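Local coordinates for GCN5-related N-acetyltransferase (PDB 2OZG), which binds coenzyme A and probably transfers an acetyl group from acetyl-CoA to an amine, perhaps that of an aminoglycoside, as a GNAT-family N-acetyltransferase, at residues 297-311 against 326-338. Residues are numbered along the deposited sequence; the frame is centred on the assembly and turned at random.
Sequences LEARGYPLGVEAELH and FILSVANGKSEVT. With PEG (di(hydroxyethyl)ether), chain E.
In the sterol carrier protein-like domain, the end of helix 293-299 and the loop after it pack against the antiparallel part of a mixed sheet, at strand 334-338 and its turn, and Tyr302 and Ser335 meet where the two join. Leu297 O, near the end of helix 293-299, takes two hydroxyls: Tyr302 OH at 2.7 Å and, from above the carbonyl plane, Ser335 OG at 2.8 Å. With chi1 at 68°, Ser335 OG sits between its own backbone N and carbonyl carbon, turned to the helix end. The tyrosine is held at its other end by its backbone, Tyr302 N donating to Gly333 O in the type I' turn of the hairpin (3.1 Å). Val330 CG2 lies over one face of the ring in a CH-pi contact, offset toward the rim, while Val330 CG1 touches Tyr302 CB at 3.5 Å. A phenylalanine here, having no hydroxyl, would probably leave Leu297 O to Ser335 OG and the end of the ring without the bond that fixes it to the helix. From the last turn of helix 293-299, Glu298 extends to strand 334-338, where Glu298 OE2 takes Val337 N on its anti lone pair, at 3.0 Å.

Between strands 308-311 and 326-331, paired backbone bonds join Ala308 to Val330 and Leu310 to Leu328. The face bearing these side chains is covered in part by helix 375-385, with Leu310 on Ala381 and Ile384. On the other face, His311 NE2 donates in its ring plane to Glu309 OE1 (2.9 Å, 176°), while Ile327 CG1 stands over the centre of the imidazole. Leu304 packs on Leu379 of the second subunit.

The chemistry implies a division of labour: apolar groups fill the space between helix end and sheet, while two hydroxyls serve a carbonyl at the helix end and a carboxylate takes an N-H of strand 334-338 that does not bond to strand 326-331.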
ATOM      1  N   LEU A 297     -16.262  32.278 -33.331  1.00 32.81           N
ATOM      2  CA  LEU A 297     -15.132  32.481 -34.235  1.00 34.48           C
ATOM      3  C   LEU A 297     -14.726  33.959 -34.353  1.00 34.35           C
ATOM      4  O   LEU A 297     -13.528  34.257 -34.406  1.00 27.77           O
ATOM      5  CB  LEU A 297     -15.427  31.899 -35.607  1.00 32.55           C
ATOM      6  CG  LEU A 297     -15.455  30.376 -35.611  1.00 34.29           C
ATOM      7  CD1 LEU A 297     -16.058  29.826 -36.916  1.00 34.34           C
ATOM      8  CD2 LEU A 297     -14.061  29.807 -35.337  1.00 30.43           C
ATOM      9  N   GLU A 298     -15.711  34.872 -34.360  1.00 34.19           N
ATOM     10  CA  GLU A 298     -15.412  36.297 -34.454  1.00 32.87           C
ATOM     11  C   GLU A 298     -14.877  36.881 -33.162  1.00 33.50           C
ATOM     12  O   GLU A 298     -14.167  37.881 -33.178  1.00 30.63           O
ATOM     13  CB  GLU A 298     -16.639  37.086 -34.942  1.00 33.27           C
ATOM     14  CG  GLU A 298     -17.031  36.725 -36.378  1.00 32.86           C
ATOM     15  CD  GLU A 298     -18.108  37.588 -36.932  1.00 39.77           C
ATOM     16  OE1 GLU A 298     -18.876  38.128 -36.103  1.00 37.76           O
ATOM     17  OE2 GLU A 298     -18.161  37.706 -38.199  1.00 42.85           O
ATOM     18  N   ALA A 299     -15.160  36.252 -32.030  1.00 30.05           N
ATOM     19  CA  ALA A 299     -14.682  36.775 -30.761  1.00 28.10           C
ATOM     20  C   ALA A 299     -13.274  36.367 -30.400  1.00 29.89           C
ATOM     21  O   ALA A 299     -12.614  37.046 -29.620  1.00 29.06           O
ATOM     22  CB  ALA A 299     -15.637  36.369 -29.664  1.00 31.35           C
ATOM     23  N   ARG A 300     -12.792  35.280 -30.998  1.00 32.11           N
ATOM     24  CA  ARG A 300     -11.471  34.707 -30.708  1.00 32.44           C
ATOM     25  C   ARG A 300     -10.351  35.503 -31.338  1.00 32.91           C
ATOM     26  O   ARG A 300     -10.576  36.145 -32.359  1.00 32.07           O
ATOM     27  CB  ARG A 300     -11.434  33.316 -31.368  1.00 33.77           C
ATOM     28  CG  ARG A 300     -10.334  32.381 -30.956  1.00 35.51           C
ATOM     29  CD  ARG A 300     -10.338  31.241 -31.892  1.00 37.58           C
ATOM     30  NE  ARG A 300      -9.421  30.153 -31.565  1.00 31.99           N
ATOM     31  CZ  ARG A 300      -8.134  30.126 -31.852  1.00 34.43           C
ATOM     32  NH1 ARG A 300      -7.538  31.178 -32.391  1.00 32.34           N
ATOM     33  NH2 ARG A 300      -7.426  29.058 -31.562  1.00 35.18           N
ATOM     34  N   GLY A 301      -9.160  35.495 -30.726  1.00 31.38           N
ATOM     35  CA  GLY A 301      -7.968  36.042 -31.362  1.00 32.27           C
ATOM     36  C   GLY A 301      -7.339  35.003 -32.281  1.00 33.46           C
ATOM     37  O   GLY A 301      -7.466  33.793 -32.037  1.00 31.98           O
ATOM     38  N   TYR A 302      -6.617  35.476 -33.306  1.00 31.86           N
ATOM     39  CA  TYR A 302      -5.940  34.607 -34.254  1.00 31.83           C
ATOM     40  C   TYR A 302      -4.489  35.008 -34.343  1.00 34.94           C
ATOM     41  O   TYR A 302      -4.138  36.169 -34.084  1.00 34.08           O
ATOM     42  CB  TYR A 302      -6.624  34.690 -35.619  1.00 32.54           C
ATOM     43  CG  TYR A 302      -8.019  34.094 -35.555  1.00 30.48           C
ATOM     44  CD1 TYR A 302      -8.202  32.749 -35.669  1.00 33.13           C
ATOM     45  CD2 TYR A 302      -9.122  34.877 -35.215  1.00 33.12           C
ATOM     46  CE1 TYR A 302      -9.457  32.181 -35.542  1.00 27.78           C
ATOM     47  CE2 TYR A 302     -10.372  34.316 -35.051  1.00 31.94           C
ATOM     48  CZ  TYR A 302     -10.536  32.974 -35.238  1.00 30.67           C
ATOM     49  OH  TYR A 302     -11.759  32.366 -35.109  1.00 31.31           O
ATOM     50  N   PRO A 303      -3.624  34.069 -34.746  1.00 36.26           N
ATOM     51  CA  PRO A 303      -2.220  34.460 -34.822  1.00 37.69           C
ATOM     52  C   PRO A 303      -1.974  35.509 -35.878  1.00 35.05           C
ATOM     53  O   PRO A 303      -2.598  35.486 -36.930  1.00 33.72           O
ATOM     54  CB  PRO A 303      -1.500  33.157 -35.223  1.00 36.36           C
ATOM     55  CG  PRO A 303      -2.455  32.067 -35.011  1.00 34.43           C
ATOM     56  CD  PRO A 303      -3.820  32.684 -35.187  1.00 36.53           C
ATOM     57  N   LEU A 304      -1.062  36.437 -35.602  1.00 34.14           N
ATOM     58  CA  LEU A 304      -0.639  37.386 -36.608  1.00 34.76           C
ATOM     59  C   LEU A 304       0.229  36.674 -37.669  1.00 31.35           C
ATOM     60  O   LEU A 304       0.968  35.730 -37.373  1.00 35.47           O
ATOM     61  CB  LEU A 304       0.157  38.530 -35.962  1.00 34.91           C
ATOM     62  CG  LEU A 304      -0.602  39.468 -35.021  1.00 39.69           C
ATOM     63  CD1 LEU A 304       0.387  40.386 -34.298  1.00 36.07           C
ATOM     64  CD2 LEU A 304      -1.643  40.288 -35.837  1.00 39.48           C
ATOM     65  N   GLY A 305       0.142  37.172 -38.882  1.00 33.10           N
ATOM     66  CA  GLY A 305       0.881  36.673 -40.014  1.00 33.90           C
ATOM     67  C   GLY A 305       0.062  35.698 -40.832  1.00 34.30           C
ATOM     68  O   GLY A 305       0.511  35.238 -41.864  1.00 37.08           O
ATOM     69  N   VAL A 306      -1.132  35.366 -40.352  1.00 34.63           N
ATOM     70  CA  VAL A 306      -2.009  34.445 -41.041  1.00 32.03           C
ATOM     71  C   VAL A 306      -3.039  35.210 -41.889  1.00 33.52           C
ATOM     72  O   VAL A 306      -3.694  36.152 -41.429  1.00 32.88           O
ATOM     73  CB  VAL A 306      -2.704  33.513 -40.038  1.00 33.00           C
ATOM     74  CG1 VAL A 306      -3.712  32.625 -40.741  1.00 35.79           C
ATOM     75  CG2 VAL A 306      -1.647  32.675 -39.250  1.00 38.63           C
ATOM     76  N   GLU A 307      -3.145  34.850 -43.159  1.00 33.60           N
ATOM     77  CA  GLU A 307      -4.183  35.435 -43.995  1.00 34.25           C
ATOM     78  C   GLU A 307      -4.780  34.243 -44.725  1.00 36.44           C
ATOM     79  O   GLU A 307      -4.135  33.662 -45.613  1.00 35.05           O
ATOM     80  CB  GLU A 307      -3.635  36.508 -44.928  1.00 32.83           C
ATOM     81  CG  GLU A 307      -4.723  37.242 -45.693  1.00 43.51           C
ATOM     82  CD  GLU A 307      -4.186  38.409 -46.532  1.00 42.93           C
ATOM     83  OE1 GLU A 307      -3.108  38.951 -46.197  1.00 66.76           O
ATOM     84  OE2 GLU A 307      -4.840  38.775 -47.525  1.00 54.38           O
ATOM     85  N   ALA A 308      -5.995  33.863 -44.344  1.00 31.89           N
ATOM     86  CA  ALA A 308      -6.613  32.688 -44.928  1.00 34.30           C
ATOM     87  C   ALA A 308      -8.096  32.714 -44.819  1.00 37.22           C
ATOM     88  O   ALA A 308      -8.647  33.282 -43.885  1.00 36.82           O
ATOM     89  CB  ALA A 308      -6.119  31.454 -44.243  1.00 38.75           C
ATOM     90  N   GLU A 309      -8.732  32.048 -45.773  1.00 35.63           N
ATOM     91  CA  GLU A 309     -10.154  31.873 -45.794  1.00 37.28           C
ATOM     92  C   GLU A 309     -10.436  30.360 -45.661  1.00 36.25           C
ATOM     93  O   GLU A 309     -10.036  29.572 -46.516  1.00 36.08           O
ATOM     94  CB  GLU A 309     -10.647  32.398 -47.105  1.00 40.61           C
ATOM     95  CG  GLU A 309     -12.070  32.701 -47.187  1.00 43.64           C
ATOM     96  CD  GLU A 309     -12.388  33.340 -48.529  1.00 53.25           C
ATOM     97  OE1 GLU A 309     -12.622  32.582 -49.491  1.00 54.02           O
ATOM     98  OE2 GLU A 309     -12.415  34.593 -48.607  1.00 63.36           O
ATOM     99  N   LEU A 310     -11.098  29.955 -44.600  1.00 30.95           N
ATOM    100  CA  LEU A 310     -11.410  28.552 -44.410  1.00 30.57           C
ATOM    101  C   LEU A 310     -12.899  28.319 -44.608  1.00 29.56           C
ATOM    102  O   LEU A 310     -13.711  28.953 -43.943  1.00 27.42           O
ATOM    103  CB  LEU A 310     -10.938  28.063 -43.000  1.00 31.37           C
ATOM    104  CG  LEU A 310     -11.126  26.578 -42.676  1.00 31.37           C
ATOM    105  CD1 LEU A 310     -10.462  25.664 -43.694  1.00 37.29           C
ATOM    106  CD2 LEU A 310     -10.589  26.306 -41.312  1.00 35.51           C
ATOM    107  N   HIS A 311     -13.261  27.420 -45.526  1.00 31.34           N
ATOM    108  CA  HIS A 311     -14.679  27.152 -45.848  1.00 32.34           C
ATOM    109  C   HIS A 311     -15.164  25.927 -45.079  1.00 33.01           C
ATOM    110  O   HIS A 311     -14.881  24.788 -45.432  1.00 36.84           O
ATOM    111  CB  HIS A 311     -14.892  26.995 -47.365  1.00 32.81           C
ATOM    112  CG  HIS A 311     -14.702  28.251 -48.154  1.00 31.95           C
ATOM    113  ND1 HIS A 311     -15.498  28.578 -49.225  1.00 32.07           N
ATOM    114  CD2 HIS A 311     -13.830  29.276 -48.009  1.00 31.80           C
ATOM    115  CE1 HIS A 311     -15.099  29.729 -49.734  1.00 35.14           C
ATOM    116  NE2 HIS A 311     -14.096  30.178 -49.002  1.00 35.14           N
ATOM    117  N   PHE A 326     -20.076  27.969 -43.513  1.00 34.10           N
ATOM    118  CA  PHE A 326     -19.558  29.235 -43.036  1.00 35.21           C
ATOM    119  C   PHE A 326     -18.150  29.433 -43.650  1.00 34.25           C
ATOM    120  O   PHE A 326     -17.342  28.477 -43.777  1.00 35.24           O
ATOM    121  CB  PHE A 326     -19.428  29.233 -41.481  1.00 35.36           C
ATOM    122  CG  PHE A 326     -20.712  28.952 -40.753  1.00 39.99           C
ATOM    123  CD1 PHE A 326     -21.084  27.641 -40.445  1.00 33.34           C
ATOM    124  CD2 PHE A 326     -21.559  29.998 -40.372  1.00 37.21           C
ATOM    125  CE1 PHE A 326     -22.301  27.367 -39.806  1.00 35.14           C
ATOM    126  CE2 PHE A 326     -22.777  29.729 -39.719  1.00 37.72           C
ATOM    127  CZ  PHE A 326     -23.148  28.417 -39.439  1.00 39.17           C
ATOM    128  N   ILE A 327     -17.874  30.662 -44.045  1.00 32.29           N
ATOM    129  CA  ILE A 327     -16.532  31.040 -44.444  1.00 32.31           C
ATOM    130  C   ILE A 327     -15.908  31.830 -43.290  1.00 33.70           C
ATOM    131  O   ILE A 327     -16.423  32.866 -42.884  1.00 34.20           O
ATOM    132  CB  ILE A 327     -16.513  31.918 -45.696  1.00 32.69           C
ATOM    133  CG1 ILE A 327     -17.287  31.218 -46.817  1.00 32.35           C
ATOM    134  CG2 ILE A 327     -15.076  32.234 -46.047  1.00 33.82           C
ATOM    135  CD1 ILE A 327     -17.497  32.072 -48.101  1.00 32.06           C
ATOM    136  N   LEU A 328     -14.814  31.311 -42.760  1.00 33.50           N
ATOM    137  CA  LEU A 328     -14.006  32.001 -41.765  1.00 33.42           C
ATOM    138  C   LEU A 328     -12.862  32.695 -42.503  1.00 33.90           C
ATOM    139  O   LEU A 328     -12.001  32.008 -43.076  1.00 34.25           O
ATOM    140  CB  LEU A 328     -13.389  30.971 -40.824  1.00 31.97           C
ATOM    141  CG  LEU A 328     -12.456  31.465 -39.762  1.00 26.71           C
ATOM    142  CD1 LEU A 328     -13.141  32.480 -38.861  1.00 33.48           C
ATOM    143  CD2 LEU A 328     -11.938  30.261 -38.993  1.00 35.37           C
ATOM    144  N   SER A 329     -12.831  34.027 -42.505  1.00 32.15           N
ATOM    145  CA  SER A 329     -11.738  34.758 -43.173  1.00 31.97           C
ATOM    146  C   SER A 329     -10.914  35.401 -42.101  1.00 32.42           C
ATOM    147  O   SER A 329     -11.425  36.205 -41.314  1.00 29.87           O
ATOM    148  CB  SER A 329     -12.252  35.882 -44.120  1.00 34.23           C
ATOM    149  OG  SER A 329     -13.097  35.316 -45.093  1.00 44.68           O
ATOM    150  N   VAL A 330      -9.646  35.039 -42.047  1.00 33.20           N
ATOM    151  CA  VAL A 330      -8.715  35.547 -41.020  1.00 33.29           C
ATOM    152  C   VAL A 330      -7.618  36.434 -41.632  1.00 33.04           C
ATOM    153  O   VAL A 330      -7.005  36.116 -42.659  1.00 30.68           O
ATOM    154  CB  VAL A 330      -8.096  34.358 -40.199  1.00 32.85           C
ATOM    155  CG1 VAL A 330      -7.135  34.856 -39.128  1.00 36.14           C
ATOM    156  CG2 VAL A 330      -9.201  33.536 -39.521  1.00 31.45           C
ATOM    157  N   ALA A 331      -7.377  37.570 -40.999  1.00 30.73           N
ATOM    158  CA  ALA A 331      -6.301  38.467 -41.418  1.00 31.37           C
ATOM    159  C   ALA A 331      -6.066  39.420 -40.261  1.00 30.09           C
ATOM    160  O   ALA A 331      -6.987  39.727 -39.493  1.00 31.49           O
ATOM    161  CB  ALA A 331      -6.666  39.218 -42.616  1.00 33.33           C
ATOM    162  N   ASN A 332      -4.806  39.794 -40.081  1.00 31.70           N
ATOM    163  CA  ASN A 332      -4.401  40.756 -39.076  1.00 33.53           C
ATOM    164  C   ASN A 332      -4.861  40.403 -37.706  1.00 33.16           C
ATOM    165  O   ASN A 332      -5.186  41.280 -36.909  1.00 35.59           O
ATOM    166  CB  ASN A 332      -4.930  42.139 -39.441  1.00 35.10           C
ATOM    167  CG  ASN A 332      -4.558  42.537 -40.828  1.00 36.04           C
ATOM    168  OD1 ASN A 332      -5.425  42.635 -41.675  1.00 36.69           O
ATOM    169  ND2 ASN A 332      -3.266  42.675 -41.098  1.00 36.49           N
ATOM    170  N   GLY A 333      -4.851  39.117 -37.415  1.00 32.83           N
ATOM    171  CA  GLY A 333      -5.217  38.628 -36.064  1.00 33.38           C
ATOM    172  C   GLY A 333      -6.703  38.596 -35.750  1.00 29.33           C
ATOM    173  O   GLY A 333      -7.105  38.220 -34.642  1.00 31.46           O
ATOM    174  N   LYS A 334      -7.516  38.909 -36.736  1.00 35.84           N
ATOM    175  CA  LYS A 334      -8.955  39.001 -36.573  1.00 37.23           C
ATOM    176  C   LYS A 334      -9.658  38.182 -37.641  1.00 37.13           C
ATOM    177  O   LYS A 334      -9.051  37.857 -38.641  1.00 37.58           O
ATOM    178  CB  LYS A 334      -9.371  40.444 -36.693  1.00 38.85           C
ATOM    179  CG  LYS A 334      -8.561  41.427 -35.871  1.00 43.42           C
ATOM    180  CD  LYS A 334      -9.052  42.854 -36.125  1.00 39.56           C
ATOM    181  CE  LYS A 334      -8.140  43.636 -37.038  1.00 52.32           C
ATOM    182  NZ  LYS A 334      -7.072  44.280 -36.204  1.00 54.68           N
ATOM    183  N   SER A 335     -10.914  37.806 -37.374  1.00 36.46           N
ATOM    184  CA  SER A 335     -11.738  37.073 -38.293  1.00 35.44           C
ATOM    185  C   SER A 335     -13.057  37.792 -38.631  1.00 35.79           C
ATOM    186  O   SER A 335     -13.501  38.713 -37.959  1.00 36.51           O
ATOM    187  CB  SER A 335     -12.091  35.702 -37.767  1.00 36.17           C
ATOM    188  OG  SER A 335     -12.946  35.831 -36.649  1.00 41.72           O
ATOM    189  N   GLU A 336     -13.628  37.357 -39.733  1.00 31.84           N
ATOM    190  CA  GLU A 336     -14.946  37.753 -40.168  1.00 36.23           C
ATOM    191  C   GLU A 336     -15.515  36.425 -40.671  1.00 36.38           C
ATOM    192  O   GLU A 336     -14.823  35.656 -41.365  1.00 39.69           O
ATOM    193  CB  GLU A 336     -14.909  38.803 -41.259  1.00 34.00           C
ATOM    194  CG  GLU A 336     -16.293  39.214 -41.689  1.00 45.63           C
ATOM    195  CD  GLU A 336     -16.306  40.229 -42.849  1.00 49.64           C
ATOM    196  OE1 GLU A 336     -15.218  40.803 -43.144  1.00 62.77           O
ATOM    197  OE2 GLU A 336     -17.407  40.423 -43.446  1.00 50.77           O
ATOM    198  N   VAL A 337     -16.737  36.122 -40.257  1.00 34.40           N
ATOM    199  CA  VAL A 337     -17.398  34.905 -40.626  1.00 33.19           C
ATOM    200  C   VAL A 337     -18.649  35.289 -41.410  1.00 34.34           C
ATOM    201  O   VAL A 337     -19.383  36.181 -40.990  1.00 34.86           O
ATOM    202  CB  VAL A 337     -17.803  34.123 -39.401  1.00 33.07           C
ATOM    203  CG1 VAL A 337     -18.818  33.019 -39.784  1.00 38.28           C
ATOM    204  CG2 VAL A 337     -16.574  33.559 -38.711  1.00 36.22           C
ATOM    205  N   THR A 338     -18.843  34.661 -42.566  1.00 36.40           N
ATOM    206  CA  THR A 338     -20.027  34.905 -43.429  1.00 35.71           C
ATOM    207  C   THR A 338     -20.626  33.551 -43.731  1.00 37.43           C
ATOM    208  O   THR A 338     -19.965  32.527 -43.592  1.00 34.11           O
ATOM    209  CB  THR A 338     -19.660  35.615 -44.765  1.00 38.19           C
ATOM    210  OG1 THR A 338     -18.570  34.925 -45.378  1.00 41.09           O
ATOM    211  CG2 THR A 338     -19.242  37.053 -44.547  1.00 34.22           C
TER
HETATM  212  C1  PEG E 502     -10.569  38.272 -33.462  1.00 57.70           C
HETATM  213  O1  PEG E 502     -11.653  37.997 -34.365  1.00 48.87           O
HETATM  214  C2  PEG E 502     -10.073  39.717 -33.435  1.00 61.88           C
HETATM  215  O2  PEG E 502     -10.141  40.367 -32.172  1.00 52.87           O
HETATM  216  C3  PEG E 502     -11.340  40.199 -31.391  1.00 53.53           C
HETATM  217  C4  PEG E 502     -12.630  40.439 -32.152  1.00 51.20           C
HETATM  218  O4  PEG E 502     -13.349  41.526 -31.549  1.00 59.85           O
HETATM  219  O   HOH W   1     -13.585  39.557 -35.387  1.00 33.18           O
HETATM  220  O   HOH W   2      -3.868  36.926 -38.793  1.00 36.98           O
HETATM  221  O   HOH W   3      -2.775  38.996 -41.676  1.00 31.62           O